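Local coordinates for extracellular solute-binding protein, family 1 (Bifidobacterium longum subsp. infantis ATCC 15697, PDB 3QUF) that probably captures a solute, perhaps a carbohydrate, outside the cell membrane and delivers it to an ABC-type importer, at residues Q69-L74 with N88-N93; F34-K39 with V61-D66. All coordinates share one frame; numbering follows the deposited sequence.

Contact 1 (Q69-L74 with N88-N93); sequences QYISTL and NLTMDN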
loop_
_atom_site.group_PDB
_atom_site.type_symbol
_atom_site.label_atom_id
_atom_site.label_comp_id
_atom_site.label_asym_id
_atom_site.label_seq_id
_atom_site.Cartn_x
_atom_site.Cartn_y
_atom_site.Cartn_z
ATOM N N GLN A 69 0.553 -12.911 -14.953
ATOM C CA GLN A 69 0.504 -12.967 -16.358
ATOM C C GLN A 69 0.830 -11.575 -16.868
ATOM O O GLN A 69 1.465 -11.468 -17.895
ATOM C CB GLN A 69 -0.844 -13.477 -16.856
ATOM C CG GLN A 69 -1.005 -13.472 -18.366
ATOM C CD GLN A 69 -1.726 -12.225 -18.913
ATOM O OE1 GLN A 69 -2.011 -11.261 -18.193
ATOM N NE2 GLN A 69 -2.034 -12.262 -20.199
ATOM N N TYR A 70 0.386 -10.540 -16.165
ATOM C CA TYR A 70 0.648 -9.161 -16.624
ATOM C C TYR A 70 2.149 -8.909 -16.716
ATOM O O TYR A 70 2.653 -8.424 -17.756
ATOM C CB TYR A 70 -0.007 -8.113 -15.703
ATOM C CG TYR A 70 0.257 -6.703 -16.236
ATOM C CD1 TYR A 70 -0.431 -6.238 -17.312
ATOM C CD2 TYR A 70 1.214 -5.905 -15.666
ATOM C CE1 TYR A 70 -0.160 -4.982 -17.847
ATOM C CE2 TYR A 70 1.486 -4.612 -16.165
ATOM C CZ TYR A 70 0.790 -4.192 -17.251
ATOM O OH TYR A 70 1.035 -2.954 -17.803
ATOM N N ILE A 71 2.870 -9.200 -15.650
ATOM C CA ILE A 71 4.276 -8.826 -15.648
ATOM C C ILE A 71 5.079 -9.622 -16.677
ATOM O O ILE A 71 5.953 -9.067 -17.350
ATOM C CB ILE A 71 4.929 -8.841 -14.273
ATOM C CG1 ILE A 71 4.945 -10.180 -13.609
ATOM C CG2 ILE A 71 4.239 -7.824 -13.335
ATOM C CD1 ILE A 71 5.542 -10.063 -12.204
ATOM N N SER A 72 4.782 -10.901 -16.859
ATOM C CA SER A 72 5.574 -11.656 -17.830
ATOM C C SER A 72 5.212 -11.261 -19.265
ATOM O O SER A 72 6.088 -11.203 -20.136
ATOM C CB SER A 72 5.447 -13.179 -17.603
ATOM O OG SER A 72 4.130 -13.621 -17.852
ATOM N N THR A 73 3.931 -10.991 -19.524
ATOM C CA THR A 73 3.492 -10.616 -20.857
ATOM C C THR A 73 3.987 -9.202 -21.187
ATOM O O THR A 73 4.445 -8.952 -22.302
ATOM C CB THR A 73 1.963 -10.746 -21.056
ATOM O OG1 THR A 73 1.291 -10.016 -20.052
ATOM C CG2 THR A 73 1.540 -12.241 -20.939
ATOM N N LEU A 74 3.990 -8.324 -20.196
ATOM C CA LEU A 74 4.502 -6.974 -20.442
ATOM C C LEU A 74 6.006 -7.058 -20.752
ATOM O O LEU A 74 6.482 -6.415 -21.675
ATOM C CB LEU A 74 4.262 -6.068 -19.252
ATOM C CG LEU A 74 4.908 -4.677 -19.426
ATOM C CD1 LEU A 74 4.286 -3.919 -20.575
ATOM C CD2 LEU A 74 4.796 -3.863 -18.100
ATOM N N ASN A 88 2.025 -0.261 -17.138
ATOM C CA ASN A 88 2.064 -0.044 -15.703
ATOM C C ASN A 88 3.275 -0.614 -15.020
ATOM O O ASN A 88 3.725 -1.717 -15.343
ATOM C CB ASN A 88 0.801 -0.658 -15.065
ATOM C CG ASN A 88 -0.465 0.082 -15.418
ATOM O OD1 ASN A 88 -1.350 -0.437 -16.090
ATOM N ND2 ASN A 88 -0.558 1.382 -14.981
ATOM N N LEU A 89 3.806 0.162 -14.070
ATOM C CA LEU A 89 4.819 -0.281 -13.152
ATOM C C LEU A 89 4.090 -0.702 -11.888
ATOM O O LEU A 89 3.457 0.107 -11.214
ATOM C CB LEU A 89 5.801 0.833 -12.849
ATOM C CG LEU A 89 6.579 1.382 -14.056
ATOM C CD1 LEU A 89 7.472 2.535 -13.621
ATOM C CD2 LEU A 89 7.406 0.321 -14.742
ATOM N N THR A 90 4.138 -1.988 -11.622
ATOM C CA THR A 90 3.444 -2.550 -10.485
ATOM C C THR A 90 4.433 -2.810 -9.364
ATOM O O THR A 90 5.644 -2.683 -9.551
ATOM C CB THR A 90 2.755 -3.838 -10.833
ATOM O OG1 THR A 90 3.698 -4.932 -10.949
ATOM C CG2 THR A 90 1.949 -3.689 -12.159
HETATM N N MSE A 91 3.929 -3.225 -8.191
HETATM C CA MSE A 91 4.856 -3.510 -7.096
HETATM C C MSE A 91 5.729 -4.718 -7.367
HETATM O O MSE A 91 6.840 -4.860 -6.787
HETATM C CB MSE A 91 4.084 -3.665 -5.767
HETATM C CG MSE A 91 3.286 -2.399 -5.370
HETATM SE SE MSE A 91 4.363 -0.774 -5.177
HETATM C CE MSE A 91 4.025 0.109 -6.933
ATOM N N ASP A 92 5.318 -5.569 -8.306
ATOM C CA ASP A 92 6.111 -6.730 -8.640
ATOM C C ASP A 92 7.094 -6.543 -9.807
ATOM O O ASP A 92 8.013 -7.350 -9.948
ATOM C CB ASP A 92 5.202 -7.910 -8.998
ATOM C CG ASP A 92 4.434 -8.436 -7.807
ATOM O OD1 ASP A 92 4.964 -8.399 -6.672
ATOM O OD2 ASP A 92 3.278 -8.852 -8.019
ATOM N N ASN A 93 6.904 -5.542 -10.669
ATOM C CA ASN A 93 7.817 -5.375 -11.798
ATOM C C ASN A 93 8.515 -4.020 -11.844
ATOM O O ASN A 93 9.296 -3.772 -12.778
ATOM C CB ASN A 93 7.093 -5.657 -13.136
ATOM C CG ASN A 93 6.205 -4.477 -13.578
ATOM O OD1 ASN A 93 6.057 -3.532 -12.837
ATOM N ND2 ASN A 93 5.655 -4.520 -14.778
HETATM O O HOH W 1 6.911 -6.525 -16.584
#

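Contact 2 (F34-K39 with V61-D66); sequences FYSYFK and VQYGQD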
loop_
_atom_site.group_PDB
_atom_site.type_symbol
_atom_site.label_atom_id
_atom_site.label_comp_id
_atom_site.label_asym_id
_atom_site.label_seq_id
_atom_site.Cartn_x
_atom_site.Cartn_y
_atom_site.Cartn_z
ATOM N N PHE A 34 -1.819 0.777 -25.136
ATOM C CA PHE A 34 -1.743 0.755 -23.676
ATOM C C PHE A 34 -1.951 -0.677 -23.267
ATOM O O PHE A 34 -2.981 -1.259 -23.640
ATOM C CB PHE A 34 -2.833 1.662 -23.113
ATOM C CG PHE A 34 -3.006 1.656 -21.598
ATOM C CD1 PHE A 34 -2.009 1.328 -20.717
ATOM C CD2 PHE A 34 -4.243 2.025 -21.071
ATOM C CE1 PHE A 34 -2.239 1.327 -19.326
ATOM C CE2 PHE A 34 -4.477 2.021 -19.707
ATOM C CZ PHE A 34 -3.509 1.673 -18.848
ATOM N N TYR A 35 -0.950 -1.285 -22.648
ATOM C CA TYR A 35 -1.105 -2.628 -22.088
ATOM C C TYR A 35 -1.353 -2.401 -20.620
ATOM O O TYR A 35 -0.450 -2.033 -19.868
ATOM C CB TYR A 35 0.124 -3.493 -22.312
ATOM C CG TYR A 35 -0.096 -4.926 -21.887
ATOM C CD1 TYR A 35 -1.235 -5.607 -22.288
ATOM C CD2 TYR A 35 0.794 -5.591 -21.101
ATOM C CE1 TYR A 35 -1.456 -6.938 -21.909
ATOM C CE2 TYR A 35 0.585 -6.924 -20.714
ATOM C CZ TYR A 35 -0.547 -7.572 -21.110
ATOM O OH TYR A 35 -0.790 -8.892 -20.797
ATOM N N SER A 36 -2.601 -2.587 -20.214
ATOM C CA SER A 36 -3.097 -2.165 -18.899
ATOM C C SER A 36 -3.147 -3.284 -17.839
ATOM O O SER A 36 -3.684 -4.362 -18.080
ATOM C CB SER A 36 -4.502 -1.599 -19.061
ATOM O OG SER A 36 -5.078 -1.232 -17.816
ATOM N N TYR A 37 -2.560 -3.013 -16.689
ATOM C CA TYR A 37 -2.700 -3.883 -15.504
ATOM C C TYR A 37 -4.155 -3.887 -15.020
ATOM O O TYR A 37 -4.657 -4.870 -14.469
ATOM C CB TYR A 37 -1.817 -3.362 -14.419
ATOM C CG TYR A 37 -1.960 -4.013 -13.080
ATOM C CD1 TYR A 37 -1.369 -5.223 -12.821
ATOM C CD2 TYR A 37 -2.749 -3.437 -12.128
ATOM C CE1 TYR A 37 -1.505 -5.813 -11.559
ATOM C CE2 TYR A 37 -2.899 -4.003 -10.870
ATOM C CZ TYR A 37 -2.293 -5.195 -10.616
ATOM O OH TYR A 37 -2.455 -5.767 -9.366
ATOM N N PHE A 38 -4.807 -2.758 -15.217
ATOM C CA PHE A 38 -6.182 -2.547 -14.738
ATOM C C PHE A 38 -7.168 -3.119 -15.711
ATOM O O PHE A 38 -7.030 -2.999 -16.935
ATOM C CB PHE A 38 -6.397 -1.044 -14.559
ATOM C CG PHE A 38 -5.534 -0.456 -13.503
ATOM C CD1 PHE A 38 -5.813 -0.670 -12.171
ATOM C CD2 PHE A 38 -4.338 0.216 -13.823
ATOM C CE1 PHE A 38 -4.976 -0.149 -11.196
ATOM C CE2 PHE A 38 -3.526 0.704 -12.843
ATOM C CZ PHE A 38 -3.842 0.518 -11.547
ATOM N N LYS A 39 -8.208 -3.739 -15.157
ATOM C CA LYS A 39 -9.274 -4.259 -15.961
ATOM C C LYS A 39 -10.176 -3.134 -16.501
ATOM O O LYS A 39 -10.163 -2.005 -16.007
ATOM C CB LYS A 39 -10.082 -5.252 -15.150
ATOM C CG LYS A 39 -9.276 -6.546 -14.838
ATOM C CD LYS A 39 -10.177 -7.666 -14.325
ATOM C CE LYS A 39 -9.585 -9.047 -14.677
ATOM N NZ LYS A 39 -8.221 -9.177 -14.071
ATOM N N VAL A 61 -6.185 -0.486 -26.467
ATOM C CA VAL A 61 -5.973 -0.977 -25.127
ATOM C C VAL A 61 -6.115 -2.474 -25.038
ATOM O O VAL A 61 -7.101 -3.028 -25.563
ATOM C CB VAL A 61 -6.933 -0.313 -24.116
ATOM C CG1 VAL A 61 -6.593 -0.726 -22.658
ATOM C CG2 VAL A 61 -6.892 1.185 -24.250
ATOM N N GLN A 62 -5.118 -3.116 -24.436
ATOM C CA GLN A 62 -5.180 -4.503 -24.021
ATOM C C GLN A 62 -5.109 -4.627 -22.512
ATOM O O GLN A 62 -4.478 -3.838 -21.800
ATOM C CB GLN A 62 -4.114 -5.325 -24.722
ATOM C CG GLN A 62 -4.242 -5.199 -26.240
ATOM C CD GLN A 62 -3.810 -6.443 -27.016
ATOM O OE1 GLN A 62 -2.624 -6.670 -27.222
ATOM N NE2 GLN A 62 -4.794 -7.239 -27.482
ATOM N N TYR A 63 -5.814 -5.622 -21.996
ATOM C CA TYR A 63 -6.031 -5.721 -20.539
ATOM C C TYR A 63 -5.335 -6.994 -20.021
ATOM O O TYR A 63 -5.409 -8.064 -20.653
ATOM C CB TYR A 63 -7.537 -5.658 -20.239
ATOM C CG TYR A 63 -8.276 -4.392 -20.723
ATOM C CD1 TYR A 63 -8.407 -3.307 -19.906
ATOM C CD2 TYR A 63 -8.886 -4.298 -22.005
ATOM C CE1 TYR A 63 -9.063 -2.129 -20.309
ATOM C CE2 TYR A 63 -9.562 -3.094 -22.411
ATOM C CZ TYR A 63 -9.635 -2.024 -21.542
ATOM O OH TYR A 63 -10.275 -0.805 -21.864
ATOM N N GLY A 64 -4.586 -6.880 -18.917
ATOM C CA GLY A 64 -3.955 -8.030 -18.284
ATOM C C GLY A 64 -5.046 -8.941 -17.723
ATOM O O GLY A 64 -6.140 -8.466 -17.355
ATOM N N GLN A 65 -4.743 -10.244 -17.698
ATOM C CA GLN A 65 -5.664 -11.271 -17.182
ATOM C C GLN A 65 -5.518 -11.432 -15.675
ATOM O O GLN A 65 -6.510 -11.565 -14.974
ATOM C CB GLN A 65 -5.452 -12.607 -17.924
ATOM C CG GLN A 65 -5.855 -12.541 -19.424
ATOM C CD GLN A 65 -5.555 -13.819 -20.238
ATOM O OE1 GLN A 65 -4.707 -14.638 -19.860
ATOM N NE2 GLN A 65 -6.258 -13.980 -21.373
ATOM N N ASP A 66 -4.284 -11.370 -15.175
ATOM C CA ASP A 66 -4.004 -11.419 -13.749
ATOM C C ASP A 66 -2.571 -10.940 -13.592
ATOM O O ASP A 66 -1.836 -10.924 -14.588
ATOM C CB ASP A 66 -4.213 -12.842 -13.171
ATOM C CG ASP A 66 -3.315 -13.897 -13.815
ATOM O OD1 ASP A 66 -2.082 -13.863 -13.579
ATOM O OD2 ASP A 66 -3.843 -14.774 -14.548
HETATM O O HOH W 2 -2.981 -10.051 -21.661
#

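Contact 1 (Q69-L74 with N88-N93)
Tyr70, on helix 67-79, reaches across to the end of strand 86-89 and the turn that follows it. Its CB points toward the strand, and with CG anti to the backbone N (chi1 -178°) the ring extends away from the helix backbone to Asn88. CE2 passes Thr90 CG2 at 4.1 Å and meets Asn88 O, which lies at the ring edge in the plane. CZ lies beside Asn88 N and CB, and OH ends the chain by accepting a hydrogen bond from Asn88 N (2.9 Å, 157° at the hydrogen). The same hydroxyl is also hydrogen-bonded to Tyr35 O, so two backbone groups of neighbouring strands hold it. A phenylalanine here would keep the ring packing but would probably leave Asn88 N and Tyr35 O without this shared buried partner. One helical turn on, Leu74 CD2 packs against Asn93 ND2 at 3.5 Å. Ile71 CG2 rests on Asn93 CB at 3.6 Å, while CD1 reaches Asp92 CB. The turn carrying these residues is braced from within: Thr90 OG1 accepts from Asp92 N in an ST turn and from Asn93 N, and Asn93 OD1 accepts from Thr90 N at 2.7 Å. Water 1 donates to Ile71 O and accepts from Asn93 ND2, which also bonds weakly to Asn88 O. Greasy helix side chains thus cover a polar turn largely satisfied by its own backbone, and one phenol supplies the direct hydrogen bond across.

Contact 2 (F34-K39 with V61-D66)
Phe34 and Val61 sit side by side on adjacent parallel strands, with Phe34 CD2 4.0 Å from Val61 CG1. The backbones pair Phe34 with Val61, Tyr35 with Gln62 and Ser36 with Tyr63, the short strand axes 19° from parallel. Three bonds close this tight part: Gln62 N to Phe34 O, Ser36 N to Gln62 O (2.8 Å, 174° at the hydrogen) and Gly64 N to Ser36 O. Gly64 fits closely where a side chain would point at the Ser36 carbonyl. Ser36 OG, anti to its own N (chi1 177°), reaches forward to donate to Phe38 O at 2.8 Å, in the carbonyl plane on a lone pair. That oxygen also lies at the edge of the Tyr63 ring, 3.3 Å from CD1. On the face opposite Phe34 and Val61, Gln62 CB meets the edge of the Tyr35 ring at CD1; Tyr35 OH, held chiefly by Thr73 OG1, also meets water 2, which donates to Tyr63 O. The exposed side is looser: Lys39 bends at its last torsion to bring NZ to Gln65 O (3.1 Å) from above the carbonyl plane, while Gln62 leads away to Arg77. The strands are the parallel arms of a beta-alpha-beta crossover. Its helix, 40-53, packs Ile43 on Phe34 and Ser36, and Val47 on Val61; helix 67-79 meets Tyr35 on the other face, and strand 86-89 flanks 30-36 on the edge away from 57-63.

Contact 2 pairs strands 30-36 and 57-63; the chain then runs into helix 67-79, which contact 1 packs against strand 86-89, the other neighbour of 30-36. Their centres lie 10 Å apart and Tyr35 joins them: beside the Tyr70 OH to Tyr35 O bond (2.7 Å), its OH is probably hydrogen-bonded to Thr73 OG1 (2.5 Å), and its ring stacks with that of Tyr70. Asn88 OD1 adds a bond to Tyr37 N, tying strand 86-89 to the residue just past strand 30-36. The Asn93 side chain lies about 5 Å from a bound acetic acid, probably from the crystallisation liquor, although such molecules can mark pockets; no solute site is established by it.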